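PDB 3MGD: predicted acetyltransferase from Clostridium acetobutylicum, which binds acetyl-CoA and, as a member of the GNAT family of N-acetyltransferases, probably transfers the acetyl group to an acceptor. Local coordinates for the interface of chains A and B. Sequence-based numbering; all coordinates share one arbitrary frame. Chains: chain A/B, Predicted acetyltransferase.

Contact 1: the interface of chains A and B. Residues chain A 122-124, 141, 143-146; chain B 122-124, 141, 143-146.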
ATOM      1  N   CYS A 122       0.200   6.868   4.951  1.00 16.02           N
ATOM      2  CA  CYS A 122       0.421   7.235   3.566  1.00 13.59           C
ATOM      3  C   CYS A 122      -0.920   7.425   2.910  1.00 17.93           C
ATOM      4  O   CYS A 122      -1.942   7.044   3.473  1.00 18.54           O
ATOM      5  CB  CYS A 122       1.247   6.158   2.854  1.00 17.94           C
ATOM      6  SG  CYS A 122       0.505   4.511   2.861  1.00 24.99           S
ATOM      7  N   LEU A 123      -0.921   8.044   1.738  1.00 16.44           N
ATOM      8  CA  LEU A 123      -2.159   8.273   0.996  1.00 18.95           C
ATOM      9  C   LEU A 123      -1.818   8.649  -0.431  1.00 19.61           C
ATOM     10  O   LEU A 123      -0.661   8.954  -0.740  1.00 17.03           O
ATOM     11  CB  LEU A 123      -2.983   9.388   1.647  1.00 15.32           C
ATOM     12  CG  LEU A 123      -2.330  10.760   1.857  1.00 15.40           C
ATOM     13  CD1 LEU A 123      -2.151  11.535   0.555  1.00 20.84           C
ATOM     14  CD2 LEU A 123      -3.140  11.581   2.837  1.00 15.89           C
ATOM     15  N   VAL A 124      -2.828   8.627  -1.296  1.00 18.22           N
ATOM     16  CA  VAL A 124      -2.703   9.162  -2.641  1.00 21.61           C
ATOM     17  C   VAL A 124      -3.493  10.469  -2.726  1.00 19.12           C
ATOM     18  O   VAL A 124      -4.708  10.497  -2.521  1.00 19.00           O
ATOM     19  CB  VAL A 124      -3.234   8.175  -3.699  1.00 26.28           C
ATOM     20  CG1 VAL A 124      -3.208   8.813  -5.082  1.00 27.67           C
ATOM     21  CG2 VAL A 124      -2.421   6.857  -3.674  1.00 22.72           C
ATOM     22  N   THR A 141       6.938  11.873  -2.104  1.00 37.52           N
ATOM     23  CA  THR A 141       7.591  10.560  -2.123  1.00 45.14           C
ATOM     24  C   THR A 141       7.965  10.117  -3.540  1.00 47.11           C
ATOM     25  O   THR A 141       7.260   9.306  -4.149  1.00 51.48           O
ATOM     26  CB  THR A 141       6.690   9.455  -1.522  1.00 42.49           C
ATOM     27  OG1 THR A 141       6.178   9.868  -0.249  1.00 36.12           O
ATOM     28  CG2 THR A 141       7.481   8.157  -1.354  1.00 43.01           C
ATOM     29  N   GLU A 143       9.848   8.038  -4.505  1.00 28.82           N
ATOM     30  CA  GLU A 143      10.188   6.627  -4.581  1.00 32.66           C
ATOM     31  C   GLU A 143       9.058   5.696  -5.046  1.00 24.54           C
ATOM     32  O   GLU A 143       9.339   4.601  -5.486  1.00 25.52           O
ATOM     33  CB  GLU A 143      10.747   6.122  -3.244  1.00 44.94           C
ATOM     34  CG  GLU A 143      12.151   6.612  -2.920  1.00 46.29           C
ATOM     35  CD  GLU A 143      12.150   7.973  -2.251  1.00 53.84           C
ATOM     36  OE1 GLU A 143      11.094   8.367  -1.700  1.00 53.03           O
ATOM     37  OE2 GLU A 143      13.206   8.643  -2.272  1.00 61.02           O
ATOM     38  N   TRP A 144       7.799   6.112  -4.930  1.00 25.58           N
ATOM     39  CA  TRP A 144       6.671   5.240  -5.297  1.00 24.93           C
ATOM     40  C   TRP A 144       6.449   5.215  -6.794  1.00 25.95           C
ATOM     41  O   TRP A 144       6.227   6.264  -7.394  1.00 27.13           O
ATOM     42  CB  TRP A 144       5.370   5.720  -4.670  1.00 30.91           C
ATOM     43  CG  TRP A 144       5.107   5.193  -3.326  1.00 31.80           C
ATOM     44  CD1 TRP A 144       5.412   5.793  -2.149  1.00 34.74           C
ATOM     45  CD2 TRP A 144       4.474   3.949  -2.996  1.00 26.89           C
ATOM     46  NE1 TRP A 144       5.008   5.005  -1.100  1.00 36.24           N
ATOM     47  CE2 TRP A 144       4.432   3.865  -1.594  1.00 27.61           C
ATOM     48  CE3 TRP A 144       3.940   2.901  -3.747  1.00 35.74           C
ATOM     49  CZ2 TRP A 144       3.874   2.778  -0.929  1.00 33.06           C
ATOM     50  CZ3 TRP A 144       3.383   1.826  -3.083  1.00 35.43           C
ATOM     51  CH2 TRP A 144       3.360   1.770  -1.694  1.00 29.08           C
ATOM     52  N   LEU A 145       6.457   4.022  -7.385  1.00 19.76           N
ATOM     53  CA  LEU A 145       6.260   3.880  -8.827  1.00 22.53           C
ATOM     54  C   LEU A 145       5.181   2.846  -9.090  1.00 20.85           C
ATOM     55  O   LEU A 145       5.001   1.922  -8.300  1.00 18.02           O
ATOM     56  CB  LEU A 145       7.569   3.457  -9.514  1.00 20.77           C
ATOM     57  CG  LEU A 145       8.809   4.314  -9.250  1.00 24.81           C
ATOM     58  CD1 LEU A 145      10.059   3.712  -9.912  1.00 25.21           C
ATOM     59  CD2 LEU A 145       8.608   5.752  -9.702  1.00 28.51           C
ATOM     60  N   GLU A 146       4.469   2.986 -10.202  1.00 18.68           N
ATOM     61  CA  GLU A 146       3.376   2.075 -10.492  1.00 20.14           C
ATOM     62  C   GLU A 146       3.390   1.557 -11.927  1.00 21.25           C
ATOM     63  O   GLU A 146       3.680   2.295 -12.863  1.00 22.94           O
ATOM     64  CB  GLU A 146       2.037   2.749 -10.185  1.00 26.34           C
ATOM     65  CG  GLU A 146       2.024   3.470  -8.841  1.00 34.83           C
ATOM     66  CD  GLU A 146       0.629   3.884  -8.411  1.00 44.01           C
ATOM     67  OE1 GLU A 146      -0.234   4.087  -9.296  1.00 55.50           O
ATOM     68  OE2 GLU A 146       0.397   4.002  -7.185  1.00 33.63           O
TER
ATOM     69  N   CYS B 122       2.688  -1.886  -7.807  1.00 16.02           N
ATOM     70  CA  CYS B 122       3.364  -0.704  -7.310  1.00 13.59           C
ATOM     71  C   CYS B 122       4.558  -1.149  -6.508  1.00 17.93           C
ATOM     72  O   CYS B 122       4.678  -2.324  -6.178  1.00 18.54           O
ATOM     73  CB  CYS B 122       2.406   0.145  -6.467  1.00 17.94           C
ATOM     74  SG  CYS B 122       1.698  -0.710  -5.040  1.00 24.99           S
ATOM     75  N   LEU B 123       5.457  -0.217  -6.225  1.00 16.44           N
ATOM     76  CA  LEU B 123       6.651  -0.522  -5.439  1.00 18.95           C
ATOM     77  C   LEU B 123       7.280   0.774  -4.971  1.00 19.61           C
ATOM     78  O   LEU B 123       6.926   1.854  -5.455  1.00 17.03           O
ATOM     79  CB  LEU B 123       7.660  -1.320  -6.272  1.00 15.32           C
ATOM     80  CG  LEU B 123       8.142  -0.732  -7.605  1.00 15.40           C
ATOM     81  CD1 LEU B 123       9.095   0.445  -7.422  1.00 20.84           C
ATOM     82  CD2 LEU B 123       8.805  -1.806  -8.440  1.00 15.89           C
ATOM     83  N   VAL B 124       8.211   0.662  -4.028  1.00 18.22           N
ATOM     84  CA  VAL B 124       9.047   1.783  -3.633  1.00 21.61           C
ATOM     85  C   VAL B 124      10.462   1.555  -4.166  1.00 19.12           C
ATOM     86  O   VAL B 124      11.124   0.574  -3.825  1.00 19.00           O
ATOM     87  CB  VAL B 124       9.098   1.943  -2.101  1.00 26.28           C
ATOM     88  CG1 VAL B 124      10.079   3.043  -1.714  1.00 27.67           C
ATOM     89  CG2 VAL B 124       7.686   2.227  -1.533  1.00 22.72           C
ATOM     90  N   THR B 141       4.971   8.674  -9.673  1.00 37.52           N
ATOM     91  CA  THR B 141       3.675   8.878  -9.018  1.00 45.14           C
ATOM     92  C   THR B 141       3.708  10.025  -8.005  1.00 47.11           C
ATOM     93  O   THR B 141       3.808   9.789  -6.797  1.00 51.48           O
ATOM     94  CB  THR B 141       3.203   7.613  -8.261  1.00 42.49           C
ATOM     95  OG1 THR B 141       3.287   6.464  -9.112  1.00 36.12           O
ATOM     96  CG2 THR B 141       1.760   7.787  -7.784  1.00 43.01           C
ATOM     97  N   GLU B 143       1.523  11.582  -6.740  1.00 28.82           N
ATOM     98  CA  GLU B 143       0.368  11.586  -5.859  1.00 32.66           C
ATOM     99  C   GLU B 143       0.579  10.932  -4.485  1.00 24.54           C
ATOM    100  O   GLU B 143      -0.176  11.210  -3.577  1.00 25.52           O
ATOM    101  CB  GLU B 143      -0.850  10.953  -6.543  1.00 44.94           C
ATOM    102  CG  GLU B 143      -1.476  11.806  -7.637  1.00 46.29           C
ATOM    103  CD  GLU B 143      -0.795  11.619  -8.979  1.00 53.84           C
ATOM    104  OE1 GLU B 143      -0.110  10.584  -9.163  1.00 53.03           O
ATOM    105  OE2 GLU B 143      -0.950  12.504  -9.849  1.00 61.02           O
ATOM    106  N   TRP B 144       1.574  10.059  -4.339  1.00 25.58           N
ATOM    107  CA  TRP B 144       1.785   9.351  -3.066  1.00 24.93           C
ATOM    108  C   TRP B 144       2.498  10.222  -2.054  1.00 25.95           C
ATOM    109  O   TRP B 144       3.601  10.692  -2.325  1.00 27.13           O
ATOM    110  CB  TRP B 144       2.646   8.109  -3.257  1.00 30.91           C
ATOM    111  CG  TRP B 144       1.898   6.894  -3.602  1.00 31.80           C
ATOM    112  CD1 TRP B 144       1.664   6.417  -4.850  1.00 34.74           C
ATOM    113  CD2 TRP B 144       1.278   5.975  -2.693  1.00 26.89           C
ATOM    114  NE1 TRP B 144       0.938   5.254  -4.781  1.00 36.24           N
ATOM    115  CE2 TRP B 144       0.685   4.964  -3.466  1.00 27.61           C
ATOM    116  CE3 TRP B 144       1.166   5.909  -1.303  1.00 35.74           C
ATOM    117  CZ2 TRP B 144      -0.005   3.897  -2.898  1.00 33.06           C
ATOM    118  CZ3 TRP B 144       0.484   4.848  -0.742  1.00 35.43           C
ATOM    119  CH2 TRP B 144      -0.095   3.863  -1.535  1.00 29.08           C
ATOM    120  N   LEU B 145       1.898  10.394  -0.878  1.00 19.76           N
ATOM    121  CA  LEU B 145       2.493  11.222   0.171  1.00 22.53           C
ATOM    122  C   LEU B 145       2.521  10.442   1.473  1.00 20.85           C
ATOM    123  O   LEU B 145       1.669   9.587   1.703  1.00 18.02           O
ATOM    124  CB  LEU B 145       1.692  12.521   0.356  1.00 20.77           C
ATOM    125  CG  LEU B 145       1.443  13.375  -0.890  1.00 24.81           C
ATOM    126  CD1 LEU B 145       0.543  14.580  -0.573  1.00 25.21           C
ATOM    127  CD2 LEU B 145       2.745  13.836  -1.526  1.00 28.51           C
ATOM    128  N   GLU B 146       3.487  10.741   2.334  1.00 18.68           N
ATOM    129  CA  GLU B 146       3.620   9.996   3.573  1.00 20.14           C
ATOM    130  C   GLU B 146       3.824  10.889   4.792  1.00 21.25           C
ATOM    131  O   GLU B 146       4.538  11.885   4.735  1.00 22.94           O
ATOM    132  CB  GLU B 146       4.766   8.987   3.458  1.00 26.34           C
ATOM    133  CG  GLU B 146       4.739   8.199   2.153  1.00 34.83           C
ATOM    134  CD  GLU B 146       5.687   7.014   2.164  1.00 44.01           C
ATOM    135  OE1 GLU B 146       6.697   7.063   2.904  1.00 55.50           O
ATOM    136  OE2 GLU B 146       5.418   6.032   1.433  1.00 33.63           O
TER
HETATM  137  O   HOH W   1       5.289  12.188  -4.216  1.00 38.42           O
HETATM  138  O   HOH W   2       7.017   9.044  -7.954  1.00 38.42           O

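Contact 2: the interface of chains A and B. Residues chain A 19, 37, 41, 45, 71, 86, 88-89; chain B 72-75.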
ATOM      1  N   ARG A  19     -18.493   7.355  -1.578  1.00 17.39           N
ATOM      2  CA  ARG A  19     -17.239   7.097  -2.297  1.00 15.31           C
ATOM      3  C   ARG A  19     -17.388   7.351  -3.795  1.00 18.99           C
ATOM      4  O   ARG A  19     -16.521   7.955  -4.409  1.00 17.71           O
ATOM      5  CB  ARG A  19     -16.663   5.693  -2.032  1.00 17.83           C
ATOM      6  CG  ARG A  19     -15.374   5.421  -2.839  1.00 16.78           C
ATOM      7  CD  ARG A  19     -14.471   4.298  -2.273  1.00 17.85           C
ATOM      8  NE  ARG A  19     -13.384   4.034  -3.218  1.00 14.11           N
ATOM      9  CZ  ARG A  19     -12.289   4.785  -3.338  1.00 14.81           C
ATOM     10  NH1 ARG A  19     -12.105   5.856  -2.566  1.00 15.84           N
ATOM     11  NH2 ARG A  19     -11.385   4.484  -4.259  1.00 16.60           N
ATOM     12  N   GLU A  37     -18.293  -4.485  -5.875  1.00 18.11           N
ATOM     13  CA  GLU A  37     -16.932  -4.519  -5.333  1.00 17.26           C
ATOM     14  C   GLU A  37     -16.750  -3.552  -4.166  1.00 17.62           C
ATOM     15  O   GLU A  37     -16.057  -3.868  -3.194  1.00 15.77           O
ATOM     16  CB  GLU A  37     -15.920  -4.200  -6.434  1.00 19.69           C
ATOM     17  CG  GLU A  37     -15.772  -5.295  -7.499  1.00 26.20           C
ATOM     18  CD  GLU A  37     -16.792  -5.200  -8.634  1.00 32.59           C
ATOM     19  OE1 GLU A  37     -17.788  -4.439  -8.541  1.00 22.86           O
ATOM     20  OE2 GLU A  37     -16.593  -5.911  -9.639  1.00 34.94           O
ATOM     21  N   TYR A  41     -15.911  -4.648  -0.393  1.00 22.01           N
ATOM     22  CA  TYR A  41     -14.744  -4.046   0.269  1.00 20.38           C
ATOM     23  C   TYR A  41     -15.086  -3.513   1.666  1.00 21.29           C
ATOM     24  O   TYR A  41     -14.361  -3.772   2.635  1.00 20.04           O
ATOM     25  CB  TYR A  41     -14.145  -2.919  -0.572  1.00 20.61           C
ATOM     26  CG  TYR A  41     -13.004  -2.207   0.125  1.00 21.00           C
ATOM     27  CD1 TYR A  41     -11.726  -2.755   0.139  1.00 12.74           C
ATOM     28  CD2 TYR A  41     -13.210  -1.003   0.784  1.00 21.96           C
ATOM     29  CE1 TYR A  41     -10.682  -2.123   0.791  1.00 14.96           C
ATOM     30  CE2 TYR A  41     -12.172  -0.355   1.438  1.00 21.50           C
ATOM     31  CZ  TYR A  41     -10.912  -0.920   1.433  1.00 16.91           C
ATOM     32  OH  TYR A  41      -9.883  -0.283   2.089  1.00 18.20           O
ATOM     33  N   LYS A  45     -13.701  -5.229   5.165  1.00 16.90           N
ATOM     34  CA  LYS A  45     -12.700  -4.462   5.918  1.00 15.54           C
ATOM     35  C   LYS A  45     -13.299  -3.885   7.205  1.00 17.96           C
ATOM     36  O   LYS A  45     -12.614  -3.767   8.219  1.00 19.81           O
ATOM     37  CB  LYS A  45     -12.106  -3.348   5.062  1.00 15.29           C
ATOM     38  CG  LYS A  45     -11.314  -3.844   3.835  1.00 17.44           C
ATOM     39  CD  LYS A  45     -10.232  -4.864   4.200  1.00 24.53           C
ATOM     40  CE  LYS A  45      -9.450  -5.298   2.950  1.00 21.33           C
ATOM     41  NZ  LYS A  45      -8.471  -6.384   3.215  1.00 24.20           N
ATOM     42  N   ILE A  71      -2.601  -1.477   6.541  1.00 17.43           N
ATOM     43  CA  ILE A  71      -2.014  -2.304   5.513  1.00 14.30           C
ATOM     44  C   ILE A  71      -0.644  -2.791   5.980  1.00 17.61           C
ATOM     45  O   ILE A  71       0.055  -2.072   6.699  1.00 18.85           O
ATOM     46  CB  ILE A  71      -1.862  -1.504   4.207  1.00 22.92           C
ATOM     47  CG1 ILE A  71      -3.224  -0.992   3.729  1.00 27.23           C
ATOM     48  CG2 ILE A  71      -1.200  -2.354   3.134  1.00 27.07           C
ATOM     49  CD1 ILE A  71      -4.175  -2.068   3.359  1.00 32.76           C
ATOM     50  N   TYR A  86      -3.327   3.718   5.803  1.00 13.20           N
ATOM     51  CA  TYR A  86      -3.530   4.245   4.459  1.00 15.95           C
ATOM     52  C   TYR A  86      -4.797   5.092   4.496  1.00 16.97           C
ATOM     53  O   TYR A  86      -5.892   4.577   4.724  1.00 19.83           O
ATOM     54  CB  TYR A  86      -3.702   3.091   3.459  1.00 16.84           C
ATOM     55  CG  TYR A  86      -4.037   3.545   2.052  1.00 20.76           C
ATOM     56  CD1 TYR A  86      -3.061   4.083   1.223  1.00 21.84           C
ATOM     57  CD2 TYR A  86      -5.332   3.435   1.556  1.00 20.94           C
ATOM     58  CE1 TYR A  86      -3.368   4.505  -0.070  1.00 22.87           C
ATOM     59  CE2 TYR A  86      -5.650   3.853   0.269  1.00 20.17           C
ATOM     60  CZ  TYR A  86      -4.666   4.379  -0.535  1.00 20.46           C
ATOM     61  OH  TYR A  86      -4.988   4.794  -1.807  1.00 22.52           O
ATOM     62  N   THR A  88      -7.858   7.419   3.137  1.00 17.56           N
ATOM     63  CA  THR A  88      -8.665   7.286   1.934  1.00 16.09           C
ATOM     64  C   THR A  88     -10.092   7.737   2.215  1.00 16.15           C
ATOM     65  O   THR A  88     -10.425   8.070   3.353  1.00 17.49           O
ATOM     66  CB  THR A  88      -8.635   5.795   1.458  1.00 21.37           C
ATOM     67  OG1 THR A  88      -9.177   5.683   0.138  1.00 19.94           O
ATOM     68  CG2 THR A  88      -9.394   4.871   2.428  1.00 22.71           C
ATOM     69  N   ASN A  89     -10.932   7.740   1.174  1.00 13.22           N
ATOM     70  CA  ASN A  89     -12.343   8.025   1.329  1.00 15.76           C
ATOM     71  C   ASN A  89     -12.597   9.346   2.026  1.00 16.31           C
ATOM     72  O   ASN A  89     -13.515   9.454   2.829  1.00 16.71           O
ATOM     73  CB  ASN A  89     -13.055   6.897   2.084  1.00 14.97           C
ATOM     74  CG  ASN A  89     -13.055   5.595   1.317  1.00 17.22           C
ATOM     75  OD1 ASN A  89     -12.643   5.547   0.163  1.00 21.92           O
ATOM     76  ND2 ASN A  89     -13.492   4.520   1.969  1.00 16.41           N
TER
ATOM     77  N   ASP B  72      -4.843  -4.824  -0.499  1.00 16.96           N
ATOM     78  CA  ASP B  72      -6.218  -4.429  -0.817  1.00 14.83           C
ATOM     79  C   ASP B  72      -6.407  -2.937  -0.573  1.00 18.38           C
ATOM     80  O   ASP B  72      -6.176  -2.447   0.536  1.00 19.31           O
ATOM     81  CB  ASP B  72      -7.217  -5.189   0.078  1.00 15.29           C
ATOM     82  CG  ASP B  72      -7.157  -6.707  -0.098  1.00 27.02           C
ATOM     83  OD1 ASP B  72      -6.689  -7.172  -1.155  1.00 24.22           O
ATOM     84  OD2 ASP B  72      -7.602  -7.438   0.823  1.00 19.92           O
ATOM     85  N   PHE B  73      -6.835  -2.219  -1.609  1.00 15.02           N
ATOM     86  CA  PHE B  73      -7.186  -0.814  -1.491  1.00 17.69           C
ATOM     87  C   PHE B  73      -8.661  -0.684  -1.883  1.00 17.11           C
ATOM     88  O   PHE B  73      -9.234  -1.615  -2.440  1.00 18.56           O
ATOM     89  CB  PHE B  73      -6.310   0.032  -2.424  1.00 22.44           C
ATOM     90  CG  PHE B  73      -4.836  -0.029  -2.106  1.00 20.38           C
ATOM     91  CD1 PHE B  73      -4.272   0.838  -1.176  1.00 22.99           C
ATOM     92  CD2 PHE B  73      -4.012  -0.948  -2.740  1.00 23.51           C
ATOM     93  CE1 PHE B  73      -2.911   0.793  -0.881  1.00 22.42           C
ATOM     94  CE2 PHE B  73      -2.656  -1.008  -2.445  1.00 26.87           C
ATOM     95  CZ  PHE B  73      -2.105  -0.133  -1.518  1.00 29.33           C
ATOM     96  N   PRO B  74      -9.285   0.470  -1.607  1.00 16.09           N
ATOM     97  CA  PRO B  74     -10.687   0.579  -2.021  1.00 16.53           C
ATOM     98  C   PRO B  74     -10.863   0.521  -3.544  1.00 16.10           C
ATOM     99  O   PRO B  74     -10.098   1.151  -4.279  1.00 18.45           O
ATOM    100  CB  PRO B  74     -11.098   1.973  -1.511  1.00 23.72           C
ATOM    101  CG  PRO B  74     -10.134   2.297  -0.445  1.00 20.07           C
ATOM    102  CD  PRO B  74      -8.833   1.648  -0.851  1.00 13.96           C
ATOM    103  N   PRO B  75     -11.888  -0.205  -4.021  1.00 19.15           N
ATOM    104  CA  PRO B  75     -12.152  -0.235  -5.462  1.00 17.27           C
ATOM    105  C   PRO B  75     -12.298   1.154  -6.071  1.00 16.07           C
ATOM    106  O   PRO B  75     -12.758   2.081  -5.423  1.00 17.85           O
ATOM    107  CB  PRO B  75     -13.490  -0.984  -5.556  1.00 16.66           C
ATOM    108  CG  PRO B  75     -13.441  -1.923  -4.386  1.00 15.12           C
ATOM    109  CD  PRO B  75     -12.777  -1.121  -3.283  1.00 17.97           C
TER
HETATM  110  O   HOH W   3      -7.737  -1.813   2.518  1.00 22.56           O

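Contact 1: the interface of chains A and B
Strand 144-148 of each chain pairs antiparallel with strand 120-124 of the other, a two-fold strand exchange between GNAT folds. At its centre A:Trp144 and B:Trp144 lie face to face, the six-membered rings 3.9 Å between centroids and the planes 5° apart. Each indole is sandwiched: the partner indole covers one face, and B:Val124 sets CG2, its branch anti to the carbonyl carbon, over the other face of A:Trp144, 3.6 Å from B:Val124 CG2 to A:Trp144 CE2; A:Val124 does the same for B:Trp144. The rim is filled too. B:Cys122 lies at the edge of A:Trp144, with SG 3.6 Å from CZ3, while the indole N-H of A:Trp144 points in its own plane to the carboxylate of B:Glu146, NE1 to OE2 2.8 Å and 165° at the hydrogen. That oxygen is met from above the carboxylate plane; the ring and carboxylate planes stand 74° apart, and the chain of B:Glu146, extended beyond CG, carries the oxygen there. Sandwich and N-H bond together should restrict the rotation of the ring, and the N-H may stabilise the carboxylate as an anion. Beside the stack the backbones of A:Leu123 and B:Leu145 bond both ways, B:Leu145 N to A:Leu123 O being the straighter at 2.9 Å.

Toward A:Thr141 and B:Thr141 the packing loosens and water enters. A:Thr141 OG1 makes a weak bond to B:Trp144 O, and water 1 bridges that carbonyl to A:Thr141 N, 2.7 Å from the water oxygen. A:Glu143, poorly ordered, adds its CB against B:Val124 CG1. The paired strands and stacked tryptophans join the two subunits of the deposited dimer, which may also be the biological one.

Contact 2: the interface of chains A and B
B:Pro74 lies over one face of the A:Tyr41 ring, its CA 3.7 Å from the ring centroid, and the opposite face is covered near the rim by the aliphatic CG of A:Lys45, one helical turn along; water 3 sits at the edge, in plane. This GNAT-family acetyltransferase receives the segment B:Asp72 to B:Pro75 against helices 12-25 and 35-47 and strands 61-72 and 83-92 of chain A. A second flat group, the A:Tyr86 ring, takes B:Phe73 edge-to-face: the CD1-CE1 side of the phenylalanine rests on the tyrosine face, the planes 72° apart, with B:Phe73 CD1 3.6 Å from A:Tyr86 CE2. The third is the guanidinium of A:Arg19. B:Pro74 CB lies over one face, off centre, 3.5 Å from A:Arg19 NE, and the carbonyl of B:Pro75 comes to the edge.

Side-on, A:Arg19 gives both NE and NH2 to B:Pro75 O, each 3.0 Å from that oxygen and both in the guanidinium plane. NE approaches nearly along the C=O axis, whereas NH2 stands above the carbonyl plane. An extended chain from CG to NE, with CG anti to the backbone N (chi1 178°), carries the group out to this carbonyl. Behind it A:Asn89 OD1 accepts from A:Arg19 NH1 at 2.8 Å, a bent bond that helps to position the guanidinium from the second shell.

B:Pro75 packs its CD on A:Tyr41 CB, 3.5 Å away, and its CG near A:Glu37. The phenol of A:Tyr41, with CG anti to the backbone N, reaches water 3 through OH, and the water continues to the carbonyl B:Asp72 O. At the other end A:Lys45, bent at chi2 (-53°), crosses B:Asp72 at about a right angle and forms a salt bridge, NZ to OD2 2.8 Å, using the anti lone pair of that oxygen.

The C-alpha centres of contact 1 and contact 2 are about 16 Å apart, and both belong to the same two-fold A-B interface: contact 1 straddles the two-fold axis and maps onto itself, whereas contact 2 recurs with the chains exchanged. They share no residue. Contact 1 draws on strands 120-124 and 144-148; contact 2 joins the end of strand 61-72 and the following proline-rich loop of one chain to helices 12-25 and 35-47 and strands 61-72 and 83-92 of the other. Anchoring both near and away from the axis should limit rocking of the subunits.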